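Polyketide synthase/nonribosomal peptide synthetase hybrid RzxB (PDB 5IL6) probably dehydrates beta-hydroxyacyl intermediates tethered to acyl carrier protein during rhizoxin assembly by a trans-AT polyketide synthase. Local coordinates at residues Arg180-Ala185 and Ala216-Asp220; Arg160-Ile166 and Leu222-Leu228; Val154-Tyr158 and His172-Leu178; Arg188-Gln192 and Pro244-Gln248. All blocks are in the same frame, centred on the assembly; numbering follows the deposited sequence.

Contact 1 (Arg180-Ala185 and Ala216-Asp220)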
loop_
_atom_site.group_PDB
_atom_site.type_symbol
_atom_site.label_atom_id
_atom_site.label_comp_id
_atom_site.label_asym_id
_atom_site.label_seq_id
_atom_site.Cartn_x
_atom_site.Cartn_y
_atom_site.Cartn_z
ATOM N N ARG A 180 5.385 -8.874 19.197
ATOM C CA ARG A 180 4.121 -9.583 19.062
ATOM C C ARG A 180 3.513 -9.826 20.435
ATOM O O ARG A 180 4.209 -10.224 21.373
ATOM C CB ARG A 180 4.309 -10.920 18.339
ATOM C CG ARG A 180 3.024 -11.718 18.212
ATOM C CD ARG A 180 3.216 -12.990 17.414
ATOM N NE ARG A 180 1.980 -13.761 17.351
ATOM C CZ ARG A 180 1.865 -14.956 16.782
ATOM N NH1 ARG A 180 2.917 -15.534 16.216
ATOM N NH2 ARG A 180 0.692 -15.576 16.779
ATOM N N GLN A 181 2.209 -9.578 20.542
ATOM C CA GLN A 181 1.443 -9.858 21.756
ATOM C C GLN A 181 0.179 -10.596 21.325
ATOM O O GLN A 181 -0.811 -9.968 20.939
ATOM C CB GLN A 181 1.110 -8.578 22.514
ATOM C CG GLN A 181 0.359 -8.813 23.815
ATOM C CD GLN A 181 1.236 -9.436 24.882
ATOM O OE1 GLN A 181 1.244 -10.654 25.064
ATOM N NE2 GLN A 181 1.986 -8.601 25.592
ATOM N N GLY A 182 0.214 -11.923 21.388
ATOM C CA GLY A 182 -0.929 -12.702 20.937
ATOM C C GLY A 182 -1.145 -12.519 19.447
ATOM O O GLY A 182 -0.229 -12.701 18.635
ATOM N N ASP A 183 -2.371 -12.153 19.072
ATOM C CA ASP A 183 -2.719 -11.919 17.679
ATOM C C ASP A 183 -2.507 -10.469 17.254
ATOM O O ASP A 183 -3.063 -10.043 16.235
ATOM C CB ASP A 183 -4.171 -12.334 17.422
ATOM C CG ASP A 183 -5.152 -11.637 18.345
ATOM O OD1 ASP A 183 -4.744 -10.681 19.038
ATOM O OD2 ASP A 183 -6.334 -12.041 18.374
ATOM N N GLN A 184 -1.717 -9.707 18.007
ATOM C CA GLN A 184 -1.401 -8.325 17.678
ATOM C C GLN A 184 0.107 -8.147 17.593
ATOM O O GLN A 184 0.873 -8.872 18.237
ATOM C CB GLN A 184 -1.960 -7.346 18.720
ATOM C CG GLN A 184 -3.465 -7.229 18.729
ATOM C CD GLN A 184 -3.952 -6.026 19.511
ATOM O OE1 GLN A 184 -3.273 -5.001 19.581
ATOM N NE2 GLN A 184 -5.137 -6.140 20.104
ATOM N N ALA A 185 0.529 -7.171 16.793
ATOM C CA ALA A 185 1.939 -6.847 16.658
ATOM C C ALA A 185 2.092 -5.340 16.533
ATOM O O ALA A 185 1.182 -4.642 16.072
ATOM C CB ALA A 185 2.570 -7.543 15.445
ATOM N N ALA A 216 4.980 -10.762 11.151
ATOM C CA ALA A 216 5.194 -11.011 12.571
ATOM C C ALA A 216 4.177 -12.011 13.105
ATOM O O ALA A 216 4.489 -12.821 13.987
ATOM C CB ALA A 216 5.109 -9.701 13.356
ATOM N N LEU A 217 2.954 -11.962 12.589
ATOM C CA LEU A 217 1.872 -12.819 13.049
ATOM C C LEU A 217 1.794 -14.151 12.312
ATOM O O LEU A 217 0.963 -14.990 12.676
ATOM C CB LEU A 217 0.539 -12.075 12.910
ATOM C CG LEU A 217 0.426 -10.786 13.733
ATOM C CD1 LEU A 217 -0.873 -10.057 13.436
ATOM C CD2 LEU A 217 0.526 -11.085 15.225
ATOM N N LEU A 218 2.635 -14.375 11.298
ATOM C CA LEU A 218 2.537 -15.566 10.465
ATOM C C LEU A 218 3.757 -16.476 10.508
ATOM O O LEU A 218 3.698 -17.575 9.945
ATOM C CB LEU A 218 2.281 -15.168 9.002
ATOM C CG LEU A 218 1.011 -14.362 8.722
ATOM C CD1 LEU A 218 0.939 -13.991 7.253
ATOM C CD2 LEU A 218 -0.227 -15.148 9.129
ATOM N N LEU A 219 4.849 -16.072 11.162
ATOM C CA LEU A 219 6.060 -16.889 11.141
ATOM C C LEU A 219 5.783 -18.310 11.617
ATOM O O LEU A 219 6.263 -19.278 11.015
ATOM C CB LEU A 219 7.146 -16.243 12.002
ATOM C CG LEU A 219 7.869 -15.032 11.405
ATOM C CD1 LEU A 219 8.760 -14.382 12.452
ATOM C CD2 LEU A 219 8.679 -15.417 10.173
ATOM N N ASP A 220 5.008 -18.459 12.694
ATOM C CA ASP A 220 4.746 -19.789 13.237
ATOM C C ASP A 220 3.774 -20.572 12.359
ATOM O O ASP A 220 3.934 -21.784 12.180
ATOM C CB ASP A 220 4.222 -19.677 14.668
ATOM C CG ASP A 220 5.308 -19.289 15.652
ATOM O OD1 ASP A 220 6.437 -19.809 15.528
ATOM O OD2 ASP A 220 5.036 -18.461 16.548
#
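Ala185 and Ala216 stand 6.7 Å apart at their CA atoms, and Asp183 and Leu217 6.6 Å, so side chains, touching each other and the facing backbone, span the gap between the turned tip 180-185 and the irregular loop 216-220. Arg180 reaches across the contact. Its chain is extended from CG to NE, with CG trans to the backbone N (chi1 178°), and this carries the guanidinium out over Leu217. Arg180 NE donates to Gly182 O at 2.8 Å with an N-H...O angle of 175°. The acceptor lies in the guanidinium plane, so this bond within the turn fixes how the flat group is rotated, and one face is set over Leu217 CA and O. Beyond it, Arg180 NH1 comes 3.6 Å from Asp220 OD2, a long salt bridge to a poorly ordered carboxylate whose plane is turned 38° from the guanidinium; it probably contributes little rigidity.

Leu217 brings its two methyls against the turn, alongside the arginine chain. CD1 lies 3.6 Å from Asp183 O, while CD2 sits 3.7 Å from Arg180 NE and 4.1 Å from Ala185 CB. The inner end is closed by Ala185 CB against Ala216 CB at 3.9 Å. Leu217 also packs on Ile251 and Phe263, and the Asp183 carboxylate pairs instead with Arg252. The turn itself, Gln181 to Gln184, is type II' with Gly182 at its first corner, where positive phi suits glycine; it is the two-residue connection of a beta hairpin joining strands 175-181 and 184-190 in this hotdog-family half of the dehydratase.

Contact 2 (Arg160-Ile166 and Leu222-Leu228)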
loop_
_atom_site.group_PDB
_atom_site.type_symbol
_atom_site.label_atom_id
_atom_site.label_comp_id
_atom_site.label_asym_id
_atom_site.label_seq_id
_atom_site.Cartn_x
_atom_site.Cartn_y
_atom_site.Cartn_z
ATOM N N ARG A 160 11.563 -15.215 5.532
ATOM C CA ARG A 160 10.335 -15.906 5.153
ATOM C C ARG A 160 9.757 -15.325 3.868
ATOM O O ARG A 160 9.328 -16.075 2.983
ATOM C CB ARG A 160 9.312 -15.835 6.288
ATOM C CG ARG A 160 8.106 -16.757 6.100
ATOM C CD ARG A 160 8.518 -18.222 5.992
ATOM N NE ARG A 160 9.361 -18.638 7.111
ATOM C CZ ARG A 160 8.916 -19.203 8.230
ATOM N NH1 ARG A 160 7.622 -19.444 8.401
ATOM N NH2 ARG A 160 9.774 -19.537 9.185
ATOM N N PHE A 161 9.723 -13.994 3.751
ATOM C CA PHE A 161 9.319 -13.373 2.493
ATOM C C PHE A 161 10.191 -13.866 1.347
ATOM O O PHE A 161 9.691 -14.185 0.262
ATOM C CB PHE A 161 9.401 -11.848 2.594
ATOM C CG PHE A 161 8.238 -11.218 3.307
ATOM C CD1 PHE A 161 6.947 -11.370 2.828
ATOM C CD2 PHE A 161 8.438 -10.455 4.445
ATOM C CE1 PHE A 161 5.877 -10.786 3.480
ATOM C CE2 PHE A 161 7.373 -9.868 5.100
ATOM C CZ PHE A 161 6.092 -10.032 4.616
ATOM N N ALA A 162 11.505 -13.918 1.567
ATOM C CA ALA A 162 12.414 -14.357 0.516
ATOM C C ALA A 162 12.155 -15.811 0.146
ATOM O O ALA A 162 12.254 -16.187 -1.028
ATOM C CB ALA A 162 13.863 -14.163 0.964
ATOM N N ALA A 163 11.824 -16.646 1.136
ATOM C CA ALA A 163 11.531 -18.046 0.853
ATOM C C ALA A 163 10.281 -18.212 -0.002
ATOM O O ALA A 163 10.172 -19.194 -0.744
ATOM C CB ALA A 163 11.379 -18.823 2.163
ATOM N N MET A 164 9.331 -17.280 0.080
ATOM C CA MET A 164 8.140 -17.354 -0.757
ATOM C C MET A 164 8.326 -16.663 -2.104
ATOM O O MET A 164 7.443 -16.769 -2.961
ATOM C CB MET A 164 6.917 -16.783 -0.026
ATOM C CG MET A 164 6.923 -15.293 0.251
ATOM S SD MET A 164 5.374 -14.723 1.000
ATOM C CE MET A 164 5.135 -15.912 2.317
ATOM N N GLY A 165 9.438 -15.958 -2.302
ATOM C CA GLY A 165 9.746 -15.342 -3.576
ATOM C C GLY A 165 9.783 -13.827 -3.603
ATOM O O GLY A 165 9.853 -13.253 -4.696
ATOM N N ILE A 166 9.747 -13.160 -2.453
ATOM C CA ILE A 166 9.696 -11.702 -2.389
ATOM C C ILE A 166 11.004 -11.206 -1.788
ATOM O O ILE A 166 11.349 -11.563 -0.654
ATOM C CB ILE A 166 8.495 -11.207 -1.569
ATOM C CG1 ILE A 166 7.186 -11.751 -2.152
ATOM C CG2 ILE A 166 8.469 -9.679 -1.538
ATOM C CD1 ILE A 166 5.975 -11.496 -1.277
ATOM N N LEU A 222 3.128 -20.282 9.000
ATOM C CA LEU A 222 3.669 -20.655 7.704
ATOM C C LEU A 222 4.811 -21.653 7.859
ATOM O O LEU A 222 5.509 -21.684 8.876
ATOM C CB LEU A 222 4.164 -19.414 6.962
ATOM C CG LEU A 222 3.111 -18.330 6.713
ATOM C CD1 LEU A 222 3.726 -17.145 5.984
ATOM C CD2 LEU A 222 1.921 -18.880 5.938
ATOM N N GLU A 223 4.990 -22.477 6.832
ATOM C CA GLU A 223 6.085 -23.432 6.793
ATOM C C GLU A 223 7.350 -22.735 6.291
ATOM O O GLU A 223 7.348 -21.548 5.962
ATOM C CB GLU A 223 5.708 -24.631 5.923
ATOM C CG GLU A 223 6.638 -25.833 6.071
ATOM C CD GLU A 223 6.000 -27.139 5.637
ATOM O OE1 GLU A 223 4.757 -27.198 5.532
ATOM O OE2 GLU A 223 6.749 -28.110 5.393
ATOM N N GLU A 224 8.459 -23.478 6.266
ATOM C CA GLU A 224 9.729 -22.910 5.828
ATOM C C GLU A 224 9.624 -22.325 4.422
ATOM O O GLU A 224 10.162 -21.245 4.151
ATOM C CB GLU A 224 10.813 -23.986 5.888
ATOM C CG GLU A 224 12.234 -23.463 5.786
ATOM C CD GLU A 224 13.259 -24.580 5.824
ATOM O OE1 GLU A 224 12.883 -25.719 6.173
ATOM O OE2 GLU A 224 14.439 -24.322 5.507
ATOM N N ARG A 225 8.936 -23.021 3.515
ATOM C CA ARG A 225 8.764 -22.589 2.129
ATOM C C ARG A 225 7.274 -22.453 1.834
ATOM O O ARG A 225 6.694 -23.269 1.105
ATOM C CB ARG A 225 9.422 -23.566 1.159
ATOM C CG ARG A 225 8.972 -25.011 1.333
ATOM C CD ARG A 225 9.866 -25.979 0.583
ATOM N NE ARG A 225 9.914 -27.274 1.255
ATOM C CZ ARG A 225 10.670 -27.535 2.317
ATOM N NH1 ARG A 225 11.450 -26.593 2.832
ATOM N NH2 ARG A 225 10.648 -28.740 2.867
ATOM N N PRO A 226 6.625 -21.427 2.376
ATOM C CA PRO A 226 5.192 -21.264 2.129
ATOM C C PRO A 226 4.935 -20.791 0.708
ATOM O O PRO A 226 5.834 -20.329 0.000
ATOM C CB PRO A 226 4.780 -20.203 3.151
ATOM C CG PRO A 226 5.993 -19.338 3.241
ATOM C CD PRO A 226 7.180 -20.272 3.103
ATOM N N ALA A 227 3.681 -20.912 0.290
ATOM C CA ALA A 227 3.297 -20.382 -1.007
ATOM C C ALA A 227 3.380 -18.860 -0.995
ATOM O O ALA A 227 3.314 -18.212 0.054
ATOM C CB ALA A 227 1.884 -20.831 -1.377
ATOM N N LEU A 228 3.540 -18.291 -2.185
ATOM C CA LEU A 228 3.619 -16.843 -2.312
ATOM C C LEU A 228 2.299 -16.208 -1.899
ATOM O O LEU A 228 1.233 -16.581 -2.395
ATOM C CB LEU A 228 3.965 -16.461 -3.751
ATOM C CG LEU A 228 3.885 -14.971 -4.095
ATOM C CD1 LEU A 228 4.816 -14.146 -3.219
ATOM C CD2 LEU A 228 4.196 -14.757 -5.565
#
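Met164, in the last turn of helix 154-164, meets Pro226, Ala227 and Leu228 of the loop 222-228. At its base, Met164 CB lies 3.7 Å from Pro226 O. CG, held in the cleft between the N and C branches of its own backbone (chi1 67°), comes 4.2 Å from Leu228 CD1. SD follows alongside Ala227, and a bend at the last torsion (chi3 49°) turns the methyl back, so that CE reaches Pro226 CG at 3.7 Å and Leu222 CD1 at 4.1 Å, crossing the proline at about a right angle. Past the helix end, where Gly165 takes positive phi in a Schellman motif, Ile166 CD1 presses on Leu228 CD1 at 3.5 Å, a close approach for two methyl carbons.

One turn earlier, Arg160 folds its chain at chi2 and chi3 until CD touches Pro226 CD at 3.8 Å. This brings NH1 among backbone carbonyls: it hydrogen-bonds to Leu219 O and lies 3.1 Å from Leu222 O, while Glu223 O sits over one face of the guanidinium. The pairing is therefore mainly apolar at the helix end, with a cation among carbonyl oxygens at the other end, an environment that probably stabilises its positive charge.

Contact 3 (Val154-Tyr158 and His172-Leu178)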
loop_
_atom_site.group_PDB
_atom_site.type_symbol
_atom_site.label_atom_id
_atom_site.label_comp_id
_atom_site.label_asym_id
_atom_site.label_seq_id
_atom_site.Cartn_x
_atom_site.Cartn_y
_atom_site.Cartn_z
ATOM N N VAL A 154 13.321 -9.503 12.866
ATOM C CA VAL A 154 12.948 -8.889 11.594
ATOM C C VAL A 154 13.582 -9.644 10.434
ATOM O O VAL A 154 12.950 -9.858 9.394
ATOM C CB VAL A 154 13.338 -7.399 11.589
ATOM C CG1 VAL A 154 13.429 -6.851 10.160
ATOM C CG2 VAL A 154 12.338 -6.592 12.400
ATOM N N GLU A 155 14.839 -10.062 10.592
ATOM C CA GLU A 155 15.498 -10.801 9.522
ATOM C C GLU A 155 14.824 -12.144 9.278
ATOM O O GLU A 155 14.796 -12.626 8.139
ATOM C CB GLU A 155 16.978 -10.992 9.852
ATOM C CG GLU A 155 17.774 -9.697 9.850
ATOM C CD GLU A 155 17.762 -9.007 8.498
ATOM O OE1 GLU A 155 17.641 -9.709 7.472
ATOM O OE2 GLU A 155 17.869 -7.763 8.461
ATOM N N ALA A 156 14.272 -12.763 10.325
ATOM C CA ALA A 156 13.483 -13.973 10.129
ATOM C C ALA A 156 12.253 -13.688 9.276
ATOM O O ALA A 156 11.834 -14.530 8.473
ATOM C CB ALA A 156 13.080 -14.564 11.479
ATOM N N CYS A 157 11.659 -12.503 9.437
ATOM C CA CYS A 157 10.515 -12.132 8.611
ATOM C C CYS A 157 10.926 -11.958 7.154
ATOM O O CYS A 157 10.257 -12.466 6.246
ATOM C CB CYS A 157 9.866 -10.857 9.149
ATOM S SG CYS A 157 9.079 -11.055 10.771
ATOM N N TYR A 158 12.025 -11.240 6.906
ATOM C CA TYR A 158 12.472 -11.056 5.530
ATOM C C TYR A 158 12.944 -12.367 4.916
ATOM O O TYR A 158 12.788 -12.575 3.708
ATOM C CB TYR A 158 13.573 -9.997 5.463
ATOM C CG TYR A 158 13.037 -8.591 5.625
ATOM C CD1 TYR A 158 12.103 -8.085 4.728
ATOM C CD2 TYR A 158 13.462 -7.771 6.667
ATOM C CE1 TYR A 158 11.598 -6.807 4.864
ATOM C CE2 TYR A 158 12.963 -6.483 6.811
ATOM C CZ TYR A 158 12.030 -6.009 5.904
ATOM O OH TYR A 158 11.518 -4.736 6.024
ATOM N N HIS A 172 13.039 -0.522 0.544
ATOM C CA HIS A 172 11.782 -1.139 0.956
ATOM C C HIS A 172 11.975 -2.161 2.074
ATOM O O HIS A 172 11.033 -2.894 2.395
ATOM C CB HIS A 172 11.090 -1.788 -0.248
ATOM C CG HIS A 172 10.326 -0.814 -1.092
ATOM N ND1 HIS A 172 8.955 -0.857 -1.216
ATOM C CD2 HIS A 172 10.740 0.229 -1.849
ATOM C CE1 HIS A 172 8.557 0.119 -2.012
ATOM N NE2 HIS A 172 9.620 0.792 -2.412
ATOM N N ARG A 173 13.164 -2.238 2.661
ATOM C CA ARG A 173 13.392 -3.046 3.862
ATOM C C ARG A 173 13.343 -2.158 5.101
ATOM O O ARG A 173 14.323 -1.997 5.826
ATOM C CB ARG A 173 14.722 -3.784 3.771
ATOM C CG ARG A 173 14.737 -4.954 2.816
ATOM C CD ARG A 173 16.136 -5.527 2.698
ATOM N NE ARG A 173 16.601 -6.080 3.969
ATOM C CZ ARG A 173 16.558 -7.365 4.312
ATOM N NH1 ARG A 173 16.069 -8.278 3.482
ATOM N NH2 ARG A 173 17.015 -7.739 5.500
ATOM N N ARG A 174 12.168 -1.582 5.340
ATOM C CA ARG A 174 12.013 -0.518 6.320
ATOM C C ARG A 174 11.467 -1.010 7.653
ATOM O O ARG A 174 11.176 -0.189 8.526
ATOM C CB ARG A 174 11.107 0.573 5.754
ATOM C CG ARG A 174 11.550 1.086 4.391
ATOM C CD ARG A 174 12.766 1.979 4.467
ATOM N NE ARG A 174 14.028 1.249 4.605
ATOM C CZ ARG A 174 14.964 1.504 5.518
ATOM N NH1 ARG A 174 14.812 2.481 6.408
ATOM N NH2 ARG A 174 16.080 0.787 5.532
ATOM N N LEU A 175 11.309 -2.320 7.830
ATOM C CA LEU A 175 10.949 -2.859 9.138
ATOM C C LEU A 175 12.151 -2.732 10.064
ATOM O O LEU A 175 13.178 -3.386 9.855
ATOM C CB LEU A 175 10.512 -4.317 9.019
ATOM C CG LEU A 175 9.089 -4.612 8.537
ATOM C CD1 LEU A 175 8.841 -6.113 8.542
ATOM C CD2 LEU A 175 8.027 -3.897 9.368
ATOM N N LEU A 176 12.028 -1.894 11.091
ATOM C CA LEU A 176 13.113 -1.660 12.035
ATOM C C LEU A 176 12.993 -2.509 13.292
ATOM O O LEU A 176 14.012 -2.935 13.844
ATOM C CB LEU A 176 13.160 -0.176 12.419
ATOM C CG LEU A 176 13.389 0.791 11.251
ATOM C CD1 LEU A 176 13.396 2.231 11.738
ATOM C CD2 LEU A 176 14.681 0.475 10.506
ATOM N N SER A 177 11.775 -2.757 13.764
ATOM C CA SER A 177 11.573 -3.623 14.917
ATOM C C SER A 177 10.152 -4.163 14.886
ATOM O O SER A 177 9.253 -3.568 14.284
ATOM C CB SER A 177 11.844 -2.879 16.229
ATOM O OG SER A 177 10.914 -1.827 16.420
ATOM N N LEU A 178 9.967 -5.302 15.548
ATOM C CA LEU A 178 8.676 -5.969 15.624
ATOM C C LEU A 178 8.529 -6.575 17.009
ATOM O O LEU A 178 9.468 -7.187 17.525
ATOM C CB LEU A 178 8.533 -7.091 14.584
ATOM C CG LEU A 178 8.414 -6.757 13.097
ATOM C CD1 LEU A 178 8.555 -8.032 12.270
ATOM C CD2 LEU A 178 7.112 -6.047 12.799
#
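The guanidinium of Arg173 lies tilted over one face of the Tyr158 ring, with Arg173 CZ 4.3 Å from the ring centroid and 28° off the ring normal, a cation-pi contact displaced toward the CB side of the ring. A bend in the arginine chain (chi3 64°) turns its end back over the tyrosine. At the guanidinium's edge, Glu155 forms a salt bridge: its OE1 accepts from Arg173 NH2 at 2.9 Å through the syn lone pair. The oxygen lies almost exactly in the guanidinium plane, and carboxylate and guanidinium are nearly coplanar, but the hydrogen bond is clearly bent at the hydrogen. One arginine thus engages two residues of the same helix, by its face and by its edge.

At the far end of the ring, Tyr158 OH receives the backbone N-H of Leu175 at 3.0 Å with an N-H...O angle of 158°, and is also hydrogen-bonded to Gln212 OE1 of helix 204-212. The short segments of helix 154-158 and strand 175-178 approach within 9.2 Å axis to axis, the helix packing against a strand of the second hotdog-family unit. Leu176 and Ser177 there form a classic beta bulge opposite Arg188.

Apolar packing continues beside the ring. Val154 lays its two methyls along the strand backbone: CG1 lies 3.5 Å from Leu175 O and 4.0 Å from Leu175 CB, and CG2 is 4.0 Å from Leu178 CG. Leu178 then sends CD1 to within 3.4 Å of Cys157 SG.

Contact 4 (Arg188-Gln192 and Pro244-Gln248)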
loop_
_atom_site.group_PDB
_atom_site.type_symbol
_atom_site.label_atom_id
_atom_site.label_comp_id
_atom_site.label_asym_id
_atom_site.label_seq_id
_atom_site.Cartn_x
_atom_site.Cartn_y
_atom_site.Cartn_z
ATOM N N ARG A 188 7.883 -0.715 14.144
ATOM C CA ARG A 188 8.469 0.594 13.895
ATOM C C ARG A 188 9.088 0.590 12.506
ATOM O O ARG A 188 9.871 -0.306 12.172
ATOM C CB ARG A 188 9.524 0.951 14.944
ATOM C CG ARG A 188 8.956 1.559 16.214
ATOM C CD ARG A 188 8.374 0.502 17.131
ATOM N NE ARG A 188 8.072 1.038 18.455
ATOM C CZ ARG A 188 7.797 0.294 19.522
ATOM N NH1 ARG A 188 7.787 -1.031 19.431
ATOM N NH2 ARG A 188 7.536 0.873 20.684
ATOM N N ILE A 189 8.723 1.583 11.703
ATOM C CA ILE A 189 9.191 1.708 10.331
ATOM C C ILE A 189 9.637 3.144 10.103
ATOM O O ILE A 189 9.151 4.074 10.755
ATOM C CB ILE A 189 8.099 1.301 9.315
ATOM C CG1 ILE A 189 6.869 2.204 9.456
ATOM C CG2 ILE A 189 7.713 -0.158 9.517
ATOM C CD1 ILE A 189 5.804 1.980 8.394
ATOM N N ALA A 190 10.586 3.321 9.189
ATOM C CA ALA A 190 11.053 4.654 8.840
ATOM C C ALA A 190 11.771 4.584 7.501
ATOM O O ALA A 190 12.397 3.574 7.173
ATOM C CB ALA A 190 11.980 5.233 9.915
ATOM N N LEU A 191 11.704 5.684 6.755
ATOM C CA LEU A 191 12.377 5.764 5.466
ATOM C C LEU A 191 13.891 5.709 5.630
ATOM O O LEU A 191 14.452 6.174 6.627
ATOM C CB LEU A 191 11.993 7.053 4.735
ATOM C CG LEU A 191 10.538 7.215 4.297
ATOM C CD1 LEU A 191 10.311 8.617 3.752
ATOM C CD2 LEU A 191 10.183 6.173 3.249
ATOM N N GLN A 192 14.549 5.112 4.634
ATOM C CA GLN A 192 16.007 5.081 4.620
ATOM C C GLN A 192 16.579 6.487 4.484
ATOM O O GLN A 192 17.590 6.820 5.114
ATOM C CB GLN A 192 16.493 4.191 3.478
ATOM C CG GLN A 192 17.990 3.946 3.461
ATOM C CD GLN A 192 18.436 3.175 2.235
ATOM O OE1 GLN A 192 17.815 3.257 1.174
ATOM N NE2 GLN A 192 19.514 2.413 2.375
ATOM N N PRO A 244 4.555 11.138 8.832
ATOM C CA PRO A 244 5.987 11.471 8.868
ATOM C C PRO A 244 6.852 10.359 8.297
ATOM O O PRO A 244 6.342 9.316 7.874
ATOM C CB PRO A 244 6.276 11.690 10.361
ATOM C CG PRO A 244 4.969 11.629 11.062
ATOM C CD PRO A 244 3.994 10.950 10.180
ATOM N N ALA A 245 8.169 10.572 8.284
ATOM C CA ALA A 245 9.095 9.580 7.751
ATOM C C ALA A 245 9.333 8.415 8.703
ATOM O O ALA A 245 9.966 7.434 8.301
ATOM C CB ALA A 245 10.431 10.245 7.411
ATOM N N SER A 246 8.859 8.503 9.944
ATOM C CA SER A 246 8.965 7.425 10.918
ATOM C C SER A 246 7.582 7.151 11.491
ATOM O O SER A 246 6.845 8.087 11.813
ATOM C CB SER A 246 9.944 7.782 12.044
ATOM O OG SER A 246 10.017 6.745 13.008
ATOM N N LEU A 247 7.232 5.872 11.614
ATOM C CA LEU A 247 5.871 5.493 11.966
ATOM C C LEU A 247 5.866 4.294 12.901
ATOM O O LEU A 247 6.787 3.472 12.896
ATOM C CB LEU A 247 5.051 5.147 10.717
ATOM C CG LEU A 247 4.777 6.287 9.740
ATOM C CD1 LEU A 247 4.190 5.747 8.448
ATOM C CD2 LEU A 247 3.846 7.307 10.359
ATOM N N GLN A 248 4.803 4.208 13.696
ATOM C CA GLN A 248 4.437 3.002 14.422
ATOM C C GLN A 248 3.237 2.372 13.732
ATOM O O GLN A 248 2.334 3.080 13.277
ATOM C CB GLN A 248 4.073 3.302 15.880
ATOM C CG GLN A 248 5.198 3.834 16.736
ATOM C CD GLN A 248 4.742 4.101 18.155
ATOM O OE1 GLN A 248 4.874 3.247 19.030
ATOM N NE2 GLN A 248 4.188 5.287 18.388
#
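Ile189 and Leu247 bond to each other in both directions: Ile189 N donates to Leu247 O at 3.0 Å, and Leu247 N to Ile189 O at 2.8 Å. This is the hydrogen-bonded pair of an antiparallel ladder between strands 184-190 and 246-254, neighbours in the second hotdog-family unit, whose short segments run at 160° to each other. A third bond, Leu191 N to Ala245 O at 2.9 Å, continues the pairing past the strand ends.

The non-hydrogen-bonded pair Ala190-Ser246 lies between these bonds; Arg188-Gln248 follows on the far side of Ile189-Leu247. The backbones pinch at the former, where CA of Ala190 and CA of Ser246 are only 4.0 Å apart, and Ala190 CA comes 3.0 Å from Ala245 O as a CA-H...O contact. Ala245 O therefore faces both the N-H of Leu191 and the CA-H of Ala190.

Side chains alternate between the sheet's faces. On one, Ile189 and Leu247 are buried and touch Leu206 of helix 204-212, the helix packed against this sheet. With chi1 at 61°, Ile189 CG1 is flanked by both backbone neighbours of CA, which sets it 3.7 Å from Leu247 CB. Leu191 extends the apolar surface to Ala245.

The face of Arg188, Ala190, Ser246 and Gln248 is more polar. Ser246 OG bonds to Asp270 OD1 and Gln248 NE2 to Asp269 O. The poorly ordered Arg188 runs side by side with Gln248, guanidinium and amide planes 23° apart, and its NE remains 3.9 Å from Gln248 OE1.

All four contacts belong to the second hotdog-family unit. From the N terminus, helix 154-164 opens contact 3 and then contact 2. Contact 3 closes first, at 172-178, after only 13 intervening residues, which hold the rest of the helix and strand 166-168; it crosses contact 2. Contact 1 opens at the following hairpin and closes at 216-220, nested inside the loop that contact 2 completes at 222-228. Contact 4 starts on strand 184-190 and closes last, on strand 246-254, crossing contacts 1 and 2. Contacts 1, 3 and 4 share adjoining strands, while a bond from the helix to the loop 216-220 ties contact 1 to contact 2. Helix, hairpin, the loop after helix 204-212 and strand 246-254 are thereby joined.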